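Local coordinates for L-2,4-diaminobutyric acid acetyltransferase (PDB 6SLL) that catalyses the transfer of an acetyl group from acetyl-coenzyme A to L-2,4-diaminobutyrate, a step in the biosynthesis of the chemical chaperone ectoine, at the interface of chains A and B. Residues are numbered along the deposited sequence; one frame, centred on the assembly and turned at random. Chains: chain A/B, L-2,4-diaminobutyric acid acetyltransferase.

The interface of chains A and B. Residues chain A 79, 87, 123, 154, 170; chain B 48, 52, 56.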
loop_
_atom_site.group_PDB
_atom_site.type_symbol
_atom_site.label_atom_id
_atom_site.label_comp_id
_atom_site.label_asym_id
_atom_site.label_seq_id
_atom_site.Cartn_x
_atom_site.Cartn_y
_atom_site.Cartn_z
ATOM N N SER A 79 -8.486 -1.753 7.775
ATOM C CA SER A 79 -9.162 -2.131 6.532
ATOM C C SER A 79 -10.173 -1.077 6.151
ATOM O O SER A 79 -11.079 -0.831 6.962
ATOM C CB SER A 79 -9.784 -3.477 6.731
ATOM O OG SER A 79 -10.531 -3.828 5.605
ATOM N N PHE A 87 -4.992 -4.711 9.451
ATOM C CA PHE A 87 -4.198 -5.609 8.670
ATOM C C PHE A 87 -2.728 -5.276 8.903
ATOM O O PHE A 87 -2.289 -4.163 8.665
ATOM C CB PHE A 87 -4.490 -5.475 7.165
ATOM C CG PHE A 87 -3.744 -6.488 6.356
ATOM C CD1 PHE A 87 -4.214 -7.787 6.254
ATOM C CD2 PHE A 87 -2.567 -6.150 5.707
ATOM C CE1 PHE A 87 -3.496 -8.696 5.511
ATOM C CE2 PHE A 87 -1.908 -7.154 4.936
ATOM C CZ PHE A 87 -2.404 -8.403 4.905
ATOM N N GLU A 123 -5.652 -8.976 11.216
ATOM C CA GLU A 123 -5.428 -9.907 10.086
ATOM C C GLU A 123 -4.019 -9.793 9.583
ATOM O O GLU A 123 -3.496 -8.686 9.498
ATOM C CB GLU A 123 -6.459 -9.562 8.903
ATOM C CG GLU A 123 -7.844 -10.091 9.167
ATOM C CD GLU A 123 -8.817 -9.824 8.057
ATOM O OE1 GLU A 123 -10.029 -10.076 8.366
ATOM O OE2 GLU A 123 -8.468 -9.422 6.951
ATOM N N TYR A 154 -3.773 -16.229 0.543
ATOM C CA TYR A 154 -3.353 -16.188 -0.850
ATOM C C TYR A 154 -2.485 -17.382 -1.123
ATOM O O TYR A 154 -1.332 -17.480 -0.673
ATOM C CB TYR A 154 -2.576 -14.909 -1.176
ATOM C CG TYR A 154 -3.264 -13.616 -0.759
ATOM C CD1 TYR A 154 -4.590 -13.377 -0.942
ATOM C CD2 TYR A 154 -2.543 -12.594 -0.158
ATOM C CE1 TYR A 154 -5.185 -12.197 -0.561
ATOM C CE2 TYR A 154 -3.120 -11.428 0.277
ATOM C CZ TYR A 154 -4.456 -11.234 0.075
ATOM O OH TYR A 154 -5.024 -10.006 0.515
ATOM N N LEU A 170 -4.221 -16.780 5.830
ATOM C CA LEU A 170 -4.685 -15.648 6.608
ATOM C C LEU A 170 -4.953 -16.015 8.043
ATOM O O LEU A 170 -5.734 -16.901 8.344
ATOM C CB LEU A 170 -5.999 -15.137 5.975
ATOM C CG LEU A 170 -6.571 -13.900 6.659
ATOM C CD1 LEU A 170 -5.702 -12.673 6.385
ATOM C CD2 LEU A 170 -7.997 -13.639 6.170
ATOM N N TYR B 48 2.425 -9.514 -4.125
ATOM C CA TYR B 48 1.589 -9.486 -2.905
ATOM C C TYR B 48 0.952 -8.108 -2.735
ATOM O O TYR B 48 -0.214 -8.036 -2.330
ATOM C CB TYR B 48 2.478 -9.854 -1.699
ATOM C CG TYR B 48 1.739 -10.041 -0.414
ATOM C CD1 TYR B 48 1.449 -8.939 0.393
ATOM C CD2 TYR B 48 1.375 -11.268 0.056
ATOM C CE1 TYR B 48 0.822 -9.092 1.582
ATOM C CE2 TYR B 48 0.724 -11.457 1.236
ATOM C CZ TYR B 48 0.455 -10.388 2.050
ATOM O OH TYR B 48 -0.149 -10.492 3.273
ATOM N N LEU B 52 -3.026 -7.260 -2.256
ATOM C CA LEU B 52 -3.605 -6.435 -1.196
ATOM C C LEU B 52 -4.467 -5.370 -1.717
ATOM O O LEU B 52 -5.547 -5.073 -1.144
ATOM C CB LEU B 52 -2.600 -5.776 -0.307
ATOM C CG LEU B 52 -1.770 -6.554 0.557
ATOM C CD1 LEU B 52 -0.916 -5.620 1.450
ATOM C CD2 LEU B 52 -2.605 -7.477 1.474
ATOM N N TYR B 56 -8.098 -5.400 -0.109
ATOM C CA TYR B 56 -8.485 -4.396 0.915
ATOM C C TYR B 56 -8.849 -3.049 0.321
ATOM O O TYR B 56 -9.608 -2.316 0.975
ATOM C CB TYR B 56 -7.376 -4.291 1.942
ATOM C CG TYR B 56 -7.165 -5.505 2.761
ATOM C CD1 TYR B 56 -7.913 -5.734 3.890
ATOM C CD2 TYR B 56 -6.244 -6.452 2.424
ATOM C CE1 TYR B 56 -7.806 -6.901 4.604
ATOM C CE2 TYR B 56 -6.114 -7.648 3.121
ATOM C CZ TYR B 56 -6.910 -7.853 4.223
ATOM O OH TYR B 56 -6.793 -9.042 4.936
HETATM O O HOH W 1 -11.307 -3.022 3.075
#
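Helix 47-56 of chain B presents B:Tyr48, B:Leu52 and B:Tyr56, residues spaced about a helical turn apart, to A:Phe87, A:Glu123, A:Tyr154 and A:Leu170 on strands 85-93, 121-125, 148-154 and 168-173 of chain A and to the loop residue A:Ser79. This patch, which recurs with the chains exchanged, belongs to the two-fold interface of the GNAT-family enzyme's deposited dimer. B:Tyr56 inserts its ring between A:Ser79, A:Phe87 and A:Glu123: its phenol OH donates a hydrogen bond of 2.6 Å to the carboxylate OE2 of A:Glu123, arriving nearly in line with the C-O bond, with carboxylate and ring turned 59° apart. The A:Phe87 ring leans over one face of the tyrosine, tilted rather than parallel, its CD1 3.4 Å from B:Tyr56 CZ. On the face of A:Phe87 that meets this phenol, B:Leu52 CD2 packs against the CE2/CZ rim, 3.5 Å from CE2, while the hydroxyl of B:Tyr48 meets the ring edge in plane. A:Tyr154 turns its CD2 edge to the ring of B:Tyr48, the planes 74° apart and the centroids separated by 5.5 Å. An alanine in place of B:Tyr56 would probably leave the A:Glu123 carboxylate without its phenol donor and open a gap beside A:Phe87. At the helix end a water joins the two chains, 2.8 Å from A:Ser79 OG and 2.8 Å from the backbone O of B:Tyr56.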